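Local coordinates for Serine/threonine-protein kinase Tel1 (Chaetomium thermophilum, PDB 6SKY), which is a serine/threonine kinase of the ATM subfamily that uses ATP and probably activates checkpoint signalling in response to DNA damage, at residues R2642-R2647 with T2746-M2751; F2823-L2828 with A2918-L2923; K1679-S1684 with S1788-F1793. All coordinates share one frame; numbering follows the deposited sequence.

Contact 1 of 3, residues R2642-R2647 with T2746-M2751; sequences RNLGIR and TAAISM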
loop_
_atom_site.group_PDB
_atom_site.type_symbol
_atom_site.label_atom_id
_atom_site.label_comp_id
_atom_site.label_asym_id
_atom_site.label_seq_id
_atom_site.Cartn_x
_atom_site.Cartn_y
_atom_site.Cartn_z
ATOM N N ARG A 2642 14.283 18.096 -3.614
ATOM C CA ARG A 2642 14.041 19.406 -3.032
ATOM C C ARG A 2642 15.231 19.952 -2.268
ATOM O O ARG A 2642 15.114 21.010 -1.654
ATOM C CB ARG A 2642 12.839 19.342 -2.101
ATOM C CG ARG A 2642 11.569 19.082 -2.819
ATOM C CD ARG A 2642 10.513 18.568 -1.905
ATOM N NE ARG A 2642 9.249 18.440 -2.611
ATOM C CZ ARG A 2642 8.931 17.419 -3.393
ATOM N NH1 ARG A 2642 7.758 17.392 -3.994
ATOM N NH2 ARG A 2642 9.781 16.429 -3.572
ATOM N N ASN A 2643 16.364 19.259 -2.287
ATOM C CA ASN A 2643 17.562 19.671 -1.560
ATOM C C ASN A 2643 17.263 19.924 -0.093
ATOM O O ASN A 2643 17.757 20.879 0.503
ATOM C CB ASN A 2643 18.201 20.904 -2.190
ATOM C CG ASN A 2643 18.357 20.781 -3.676
ATOM O OD1 ASN A 2643 18.044 21.703 -4.420
ATOM N ND2 ASN A 2643 18.832 19.633 -4.125
ATOM N N LEU A 2644 16.442 19.068 0.501
ATOM C CA LEU A 2644 16.121 19.211 1.910
ATOM C C LEU A 2644 17.324 18.803 2.740
ATOM O O LEU A 2644 17.847 17.698 2.591
ATOM C CB LEU A 2644 14.899 18.379 2.278
ATOM C CG LEU A 2644 13.555 18.899 1.785
ATOM C CD1 LEU A 2644 12.486 17.885 2.028
ATOM C CD2 LEU A 2644 13.213 20.165 2.486
ATOM N N GLY A 2645 17.764 19.704 3.599
ATOM C CA GLY A 2645 18.912 19.469 4.446
ATOM C C GLY A 2645 19.073 20.658 5.356
ATOM O O GLY A 2645 18.265 21.589 5.344
ATOM N N ILE A 2646 20.133 20.626 6.151
ATOM C CA ILE A 2646 20.395 21.712 7.075
ATOM C C ILE A 2646 21.703 22.379 6.695
ATOM O O ILE A 2646 22.549 21.809 6.009
ATOM C CB ILE A 2646 20.423 21.252 8.544
ATOM C CG1 ILE A 2646 21.707 20.502 8.846
ATOM C CG2 ILE A 2646 19.230 20.387 8.846
ATOM C CD1 ILE A 2646 22.030 20.470 10.298
ATOM N N ARG A 2647 21.842 23.622 7.131
ATOM C CA ARG A 2647 23.068 24.380 6.967
ATOM C C ARG A 2647 23.949 24.153 8.183
ATOM O O ARG A 2647 23.479 24.225 9.318
ATOM C CB ARG A 2647 22.756 25.866 6.807
ATOM C CG ARG A 2647 22.141 26.239 5.483
ATOM C CD ARG A 2647 23.212 26.486 4.451
ATOM N NE ARG A 2647 24.200 27.435 4.945
ATOM C CZ ARG A 2647 24.103 28.751 4.813
ATOM N NH1 ARG A 2647 25.046 29.532 5.306
ATOM N NH2 ARG A 2647 23.068 29.283 4.192
ATOM N N THR A 2746 13.207 25.613 6.904
ATOM C CA THR A 2746 12.469 25.583 8.160
ATOM C C THR A 2746 11.780 24.245 8.368
ATOM O O THR A 2746 11.795 23.705 9.473
ATOM C CB THR A 2746 11.462 26.721 8.187
ATOM O OG1 THR A 2746 12.146 27.942 7.924
ATOM C CG2 THR A 2746 10.817 26.826 9.521
ATOM N N ALA A 2747 11.188 23.683 7.317
ATOM C CA ALA A 2747 10.536 22.386 7.442
ATOM C C ALA A 2747 11.531 21.291 7.800
ATOM O O ALA A 2747 11.272 20.457 8.678
ATOM C CB ALA A 2747 9.815 22.045 6.147
ATOM N N ALA A 2748 12.676 21.270 7.119
ATOM C CA ALA A 2748 13.666 20.234 7.386
ATOM C C ALA A 2748 14.191 20.323 8.809
ATOM O O ALA A 2748 14.294 19.308 9.505
ATOM C CB ALA A 2748 14.809 20.324 6.385
ATOM N N ILE A 2749 14.519 21.528 9.273
ATOM C CA ILE A 2749 15.056 21.621 10.624
ATOM C C ILE A 2749 13.974 21.378 11.660
ATOM O O ILE A 2749 14.262 20.882 12.744
ATOM C CB ILE A 2749 15.761 22.966 10.852
ATOM C CG1 ILE A 2749 16.672 22.878 12.071
ATOM C CG2 ILE A 2749 14.755 24.064 11.063
ATOM C CD1 ILE A 2749 17.697 21.810 11.995
ATOM N N SER A 2750 12.715 21.662 11.344
ATOM C CA SER A 2750 11.643 21.386 12.289
ATOM C C SER A 2750 11.468 19.891 12.500
ATOM O O SER A 2750 11.399 19.420 13.639
ATOM C CB SER A 2750 10.352 22.024 11.796
ATOM O OG SER A 2750 10.448 23.428 11.845
ATOM N N MET A 2751 11.414 19.120 11.415
ATOM C CA MET A 2751 11.282 17.674 11.570
ATOM C C MET A 2751 12.514 17.070 12.224
ATOM O O MET A 2751 12.404 16.242 13.135
ATOM C CB MET A 2751 11.022 17.010 10.225
ATOM C CG MET A 2751 9.594 17.097 9.765
ATOM S SD MET A 2751 8.419 16.571 11.009
ATOM C CE MET A 2751 7.712 18.133 11.495
#
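Ala2748 presents its methyl to the backbone of Gly2645: CB lies 3.8 Å from Gly2645 O and 4.1 Å from Gly2645 N. Two small residues thus meet where the loop comes nearest the helix, with Gly2645 CA 6.1 Å from Ala2748 CA. On one side of this point Leu2644 brings CD2 to 4.2 Å from Ala2748 CB. On the other, Ile2646 touches Ile2749 through the shorter branch of the one and the end of the longer branch of the other, CG2 to CD1 at 3.8 Å, and the two side chains cross at about a right angle. In Ile2749, CG1 is anti to the backbone N (chi1 -162°), and the bend at chi2 (57°) then brings CD1 to the loop although the residue is not aimed straight at it. Leucine and isoleucine suit a largely buried contact of methyl groups, alanine and glycine the point of closest backbone approach.

The arrangement belongs to the two-lobed PI3/PI4-kinase fold. Residues 2642-2647 link helix 2637-2641 to strand 2651-2655, an outermost strand of an antiparallel sheet, whereas helix 2732-2755 leads toward the chain segment bearing His2762, His2764 and Asn2765 of the nucleotide and magnesium site.

Just before the touching residues, helix 2637-2641 ends in a Schellman motif; Asn2643, a residue type that accepts positive phi readily, takes phi 53° there. Arg2642 forms salt bridges with Glu2638 and Asp1928, and Arg2647 with Asp2769, so charged residues paired with acids flank the apolar centre. Within the helix, Ser2750 OG donates to Thr2746 O at 2.7 Å from above the carbonyl plane, while Ser2750 N approaches the same oxygen from the opposite face. The serine hydroxyl is thereby satisfied inside a buried turn.

Contact 2 of 3, residues F2823-L2828 with A2918-L2923; sequences FTLDAL and ATVNDL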
loop_
_atom_site.group_PDB
_atom_site.type_symbol
_atom_site.label_atom_id
_atom_site.label_comp_id
_atom_site.label_asym_id
_atom_site.label_seq_id
_atom_site.Cartn_x
_atom_site.Cartn_y
_atom_site.Cartn_z
ATOM N N PHE A 2823 7.643 14.861 3.695
ATOM C CA PHE A 2823 8.734 14.197 2.986
ATOM C C PHE A 2823 9.932 13.967 3.894
ATOM O O PHE A 2823 10.538 12.893 3.870
ATOM C CB PHE A 2823 9.159 15.012 1.769
ATOM C CG PHE A 2823 8.144 15.052 0.686
ATOM C CD1 PHE A 2823 7.455 13.921 0.325
ATOM C CD2 PHE A 2823 7.871 16.227 0.027
ATOM C CE1 PHE A 2823 6.515 13.964 -0.669
ATOM C CE2 PHE A 2823 6.929 16.268 -0.963
ATOM C CZ PHE A 2823 6.255 15.137 -1.309
ATOM N N THR A 2824 10.292 14.965 4.701
ATOM C CA THR A 2824 11.408 14.804 5.623
ATOM C C THR A 2824 11.144 13.681 6.608
ATOM O O THR A 2824 11.992 12.810 6.807
ATOM C CB THR A 2824 11.666 16.107 6.374
ATOM O OG1 THR A 2824 11.751 17.187 5.448
ATOM C CG2 THR A 2824 12.951 16.026 7.138
ATOM N N LEU A 2825 9.976 13.691 7.251
ATOM C CA LEU A 2825 9.686 12.675 8.254
ATOM C C LEU A 2825 9.588 11.293 7.633
ATOM O O LEU A 2825 10.020 10.306 8.234
ATOM C CB LEU A 2825 8.400 13.018 8.989
ATOM C CG LEU A 2825 8.022 12.040 10.086
ATOM C CD1 LEU A 2825 9.068 12.051 11.164
ATOM C CD2 LEU A 2825 6.675 12.388 10.649
ATOM N N ASP A 2826 9.036 11.200 6.429
ATOM C CA ASP A 2826 8.949 9.919 5.756
ATOM C C ASP A 2826 10.324 9.375 5.420
ATOM O O ASP A 2826 10.562 8.173 5.542
ATOM C CB ASP A 2826 8.112 10.067 4.497
ATOM C CG ASP A 2826 7.736 8.748 3.899
ATOM O OD1 ASP A 2826 7.890 7.716 4.585
ATOM O OD2 ASP A 2826 7.283 8.736 2.738
ATOM N N ALA A 2827 11.246 10.235 4.988
ATOM C CA ALA A 2827 12.603 9.769 4.734
ATOM C C ALA A 2827 13.339 9.439 6.021
ATOM O O ALA A 2827 14.223 8.584 6.019
ATOM C CB ALA A 2827 13.382 10.812 3.944
ATOM N N LEU A 2828 13.009 10.108 7.120
ATOM C CA LEU A 2828 13.698 9.835 8.374
ATOM C C LEU A 2828 13.280 8.501 8.959
ATOM O O LEU A 2828 14.123 7.745 9.442
ATOM C CB LEU A 2828 13.444 10.944 9.388
ATOM C CG LEU A 2828 14.295 12.200 9.290
ATOM C CD1 LEU A 2828 13.993 13.122 10.436
ATOM C CD2 LEU A 2828 15.751 11.839 9.266
ATOM N N ALA A 2918 -0.795 12.098 9.690
ATOM C CA ALA A 2918 -1.366 12.289 11.016
ATOM C C ALA A 2918 -0.326 12.784 12.008
ATOM O O ALA A 2918 -0.620 13.631 12.858
ATOM C CB ALA A 2918 -1.984 10.986 11.501
ATOM N N THR A 2919 0.899 12.272 11.909
ATOM C CA THR A 2919 1.968 12.713 12.796
ATOM C C THR A 2919 2.280 14.186 12.594
ATOM O O THR A 2919 2.395 14.945 13.560
ATOM C CB THR A 2919 3.213 11.874 12.559
ATOM O OG1 THR A 2919 2.855 10.493 12.537
ATOM C CG2 THR A 2919 4.199 12.104 13.659
ATOM N N VAL A 2920 2.421 14.609 11.338
ATOM C CA VAL A 2920 2.708 16.007 11.052
ATOM C C VAL A 2920 1.542 16.896 11.463
ATOM O O VAL A 2920 1.746 18.010 11.950
ATOM C CB VAL A 2920 3.068 16.178 9.568
ATOM C CG1 VAL A 2920 3.231 17.627 9.223
ATOM C CG2 VAL A 2920 4.335 15.443 9.267
ATOM N N ASN A 2921 0.306 16.426 11.291
ATOM C CA ASN A 2921 -0.840 17.200 11.754
ATOM C C ASN A 2921 -0.772 17.433 13.250
ATOM O O ASN A 2921 -0.984 18.551 13.725
ATOM C CB ASN A 2921 -2.143 16.494 11.401
ATOM C CG ASN A 2921 -2.482 16.590 9.951
ATOM O OD1 ASN A 2921 -1.679 17.037 9.148
ATOM N ND2 ASN A 2921 -3.674 16.157 9.597
ATOM N N ASP A 2922 -0.479 16.384 14.012
ATOM C CA ASP A 2922 -0.408 16.535 15.460
ATOM C C ASP A 2922 0.731 17.460 15.868
ATOM O O ASP A 2922 0.582 18.278 16.784
ATOM C CB ASP A 2922 -0.253 15.171 16.113
ATOM C CG ASP A 2922 -1.050 15.047 17.391
ATOM O OD1 ASP A 2922 -1.877 15.943 17.668
ATOM O OD2 ASP A 2922 -0.856 14.055 18.125
ATOM N N LEU A 2923 1.875 17.356 15.189
ATOM C CA LEU A 2923 3.015 18.204 15.519
ATOM C C LEU A 2923 2.718 19.669 15.247
ATOM O O LEU A 2923 3.039 20.534 16.062
ATOM C CB LEU A 2923 4.241 17.764 14.733
ATOM C CG LEU A 2923 4.881 16.455 15.149
ATOM C CD1 LEU A 2923 5.991 16.130 14.209
ATOM C CD2 LEU A 2923 5.379 16.575 16.545
#
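Thr2919 opens the contact by setting its methyl against Leu2825, with CG2 3.9 Å from Leu2825 CD2; the two side chains cross at about a right angle. Because that methyl is anti to the threonine's backbone N, OG1 takes a different direction and donates to Ser2915 O one turn back, which lets a polar residue face a leucine. Val2920 follows, and its CG2 meets the same leucine methyl, 4.1 Å from Leu2825 CD2. Leu2825 therefore reaches from helix 2816-2828 with one branch and touches both neighbours, a long side chain bridging helices whose nearest CA atoms, those of Leu2825 and Val2920, are 8.2 Å apart. Asn2921 turns to the dimer partner, where ND2 donates to Ala2259 O of the second subunit, and Asp2922 forms a salt bridge with Arg2260 of that subunit. Leu2923, one turn after Thr2919, comes back to the kinase side and rests on His2754 of helix 2732-2755. One face of the helix thus meets the kinase, while Ala2918, Asn2921 and Asp2922 reach the second subunit, a docking of a helix of the FATC region on the kinase C-lobe that is characteristic of PIKK enzymes.

Contact 3 of 3, residues K1679-S1684 with S1788-F1793; sequences KSLTIS and SKVKGF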
loop_
_atom_site.group_PDB
_atom_site.type_symbol
_atom_site.label_atom_id
_atom_site.label_comp_id
_atom_site.label_asym_id
_atom_site.label_seq_id
_atom_site.Cartn_x
_atom_site.Cartn_y
_atom_site.Cartn_z
ATOM N N LYS A 1679 23.506 57.201 -23.948
ATOM C CA LYS A 1679 24.879 56.951 -24.358
ATOM C C LYS A 1679 24.966 55.777 -25.316
ATOM O O LYS A 1679 25.748 55.807 -26.270
ATOM C CB LYS A 1679 25.750 56.696 -23.137
ATOM C CG LYS A 1679 27.172 56.361 -23.472
ATOM C CD LYS A 1679 27.899 55.828 -22.263
ATOM C CE LYS A 1679 27.330 54.499 -21.836
ATOM N NZ LYS A 1679 28.001 53.985 -20.619
ATOM N N SER A 1680 24.177 54.728 -25.084
ATOM C CA SER A 1680 24.224 53.589 -25.988
ATOM C C SER A 1680 23.764 53.938 -27.394
ATOM O O SER A 1680 24.010 53.159 -28.317
ATOM C CB SER A 1680 23.377 52.448 -25.447
ATOM O OG SER A 1680 22.016 52.644 -25.766
ATOM N N LEU A 1681 23.111 55.082 -27.582
ATOM C CA LEU A 1681 22.665 55.498 -28.903
ATOM C C LEU A 1681 23.768 56.147 -29.721
ATOM O O LEU A 1681 23.641 56.234 -30.944
ATOM C CB LEU A 1681 21.504 56.475 -28.775
ATOM C CG LEU A 1681 20.136 55.965 -29.173
ATOM C CD1 LEU A 1681 19.881 54.640 -28.517
ATOM C CD2 LEU A 1681 19.106 56.977 -28.757
ATOM N N THR A 1682 24.837 56.614 -29.079
ATOM C CA THR A 1682 25.926 57.232 -29.823
ATOM C C THR A 1682 26.705 56.197 -30.617
ATOM O O THR A 1682 27.121 56.460 -31.750
ATOM C CB THR A 1682 26.854 57.978 -28.871
ATOM O OG1 THR A 1682 27.345 57.076 -27.879
ATOM C CG2 THR A 1682 26.121 59.098 -28.191
ATOM N N ILE A 1683 26.901 55.007 -30.050
ATOM C CA ILE A 1683 27.733 53.988 -30.677
ATOM C C ILE A 1683 26.936 52.995 -31.500
ATOM O O ILE A 1683 27.541 52.158 -32.186
ATOM C CB ILE A 1683 28.560 53.222 -29.626
ATOM C CG1 ILE A 1683 27.646 52.336 -28.787
ATOM C CG2 ILE A 1683 29.297 54.188 -28.728
ATOM C CD1 ILE A 1683 28.360 51.618 -27.678
ATOM N N SER A 1684 25.610 53.051 -31.462
ATOM C CA SER A 1684 24.792 52.026 -32.088
ATOM C C SER A 1684 23.776 52.573 -33.071
ATOM O O SER A 1684 23.016 51.788 -33.649
ATOM C CB SER A 1684 24.061 51.201 -31.020
ATOM O OG SER A 1684 23.067 51.963 -30.366
ATOM N N SER A 1788 10.561 60.337 -30.046
ATOM C CA SER A 1788 9.774 60.301 -31.272
ATOM C C SER A 1788 10.553 59.709 -32.440
ATOM O O SER A 1788 9.980 58.996 -33.269
ATOM C CB SER A 1788 9.288 61.704 -31.613
ATOM O OG SER A 1788 10.281 62.654 -31.290
ATOM N N LYS A 1789 11.852 59.988 -32.530
ATOM C CA LYS A 1789 12.620 59.524 -33.681
ATOM C C LYS A 1789 13.048 58.071 -33.524
ATOM O O LYS A 1789 12.645 57.210 -34.309
ATOM C CB LYS A 1789 13.844 60.413 -33.891
ATOM C CG LYS A 1789 13.538 61.896 -33.959
ATOM C CD LYS A 1789 12.966 62.310 -35.292
ATOM C CE LYS A 1789 13.018 63.818 -35.433
ATOM N NZ LYS A 1789 12.755 64.256 -36.830
ATOM N N VAL A 1790 13.862 57.780 -32.509
ATOM C CA VAL A 1790 14.456 56.456 -32.376
ATOM C C VAL A 1790 13.377 55.415 -32.127
ATOM O O VAL A 1790 12.415 55.652 -31.387
ATOM C CB VAL A 1790 15.497 56.447 -31.249
ATOM C CG1 VAL A 1790 16.246 55.141 -31.242
ATOM C CG2 VAL A 1790 16.447 57.600 -31.412
ATOM N N LYS A 1791 13.536 54.252 -32.743
ATOM C CA LYS A 1791 12.558 53.180 -32.656
ATOM C C LYS A 1791 12.889 52.258 -31.491
ATOM O O LYS A 1791 14.034 51.830 -31.336
ATOM C CB LYS A 1791 12.527 52.388 -33.960
ATOM C CG LYS A 1791 11.936 51.004 -33.835
ATOM C CD LYS A 1791 12.065 50.240 -35.140
ATOM C CE LYS A 1791 11.522 48.831 -35.010
ATOM N NZ LYS A 1791 11.488 48.127 -36.320
ATOM N N GLY A 1792 11.881 51.949 -30.683
ATOM C CA GLY A 1792 12.068 51.079 -29.546
ATOM C C GLY A 1792 12.731 51.717 -28.352
ATOM O O GLY A 1792 13.053 51.009 -27.397
ATOM N N PHE A 1793 12.949 53.027 -28.377
ATOM C CA PHE A 1793 13.564 53.708 -27.248
ATOM C C PHE A 1793 12.560 53.989 -26.147
ATOM O O PHE A 1793 12.919 53.968 -24.965
ATOM C CB PHE A 1793 14.200 55.010 -27.718
ATOM C CG PHE A 1793 14.949 55.743 -26.656
ATOM C CD1 PHE A 1793 16.237 55.391 -26.337
ATOM C CD2 PHE A 1793 14.378 56.805 -26.001
ATOM C CE1 PHE A 1793 16.927 56.069 -25.375
ATOM C CE2 PHE A 1793 15.070 57.482 -25.038
ATOM C CZ PHE A 1793 16.343 57.113 -24.725
#
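The ring of Phe1793 is the flat group of this contact, and a single methyl of Leu1681 approaches it obliquely: CD2 lies 4.1 Å from both CD1 and CE1 of Phe1793. Leu1783, Ile1786 and Leu1787 also pack on the phenylalanine, so a broad aromatic side chain suits a place where several aliphatic groups converge. The same leucine methyl meets Val1790 as well, tip to tip, with Leu1681 CD2 3.8 Å from Val1790 CG2. One branch of Leu1681 is therefore shared between an aromatic and a beta-branched partner, and the contact is entirely apolar.

Val1790 follows helix 1783-1789, and Phe1793 comes three residues later, where the chain passes to helix 1793-1808. Val1790 is the first residue to depart from helical backbone angles, and Gly1792, with a phi of 77°, lets the chain turn before Phe1793. The phenylalanine CG is opposite its backbone N (chi1 -176°), which extends the ring toward Leu1681.

Helix 1670-1684 is kinked at Leu1681 and Thr1682, whose amides lack the usual bond to the turn before. Thr1682 N bonds instead to Lys1679 O at 3.1 Å, and Thr1682 OG1 donates to the same oxygen at 2.6 Å, in the carbonyl plane, so that two donors grip one acceptor. Ser1684 OG likewise donates to Ser1680 O, at 2.6 Å. Short hydroxyl side chains suit such a place because they can bond back to their own helix.

The contact joins the C-terminal part of helix 1670-1684 to the turn between helices 1783-1789 and 1793-1808 in the alpha-solenoid part of the chain. Leu1681 also touches Thr1689 and Ala1693 of helix 1687-1706 and Ile1786 of helix 1783-1789, so its side chain meets both of these helices as well as the turn.

Overall arrangement
Contacts 1 and 2 adjoin in the kinase region, their centres 13 Å apart. Helix 2816-2828 links them: Thr2824 packs on Leu2644 and Met2751, with its CG2 3.8 Å from Met2751 CB, while Met2751 CE is 3.8 Å from Leu2923 CD1. Packing thus runs from the 2642-2647 loop to the FATC helix. Contact 1 is the nearer to the active site: the Ile2646 side chain is about 13 Å from the bound ATP analogue, and that of Ile2749 about 12 Å from the side chain of magnesium-binding Asp2779. Contact 3 is remote, its centre about 50 Å from that of contact 1 and 59 Å from that of contact 2.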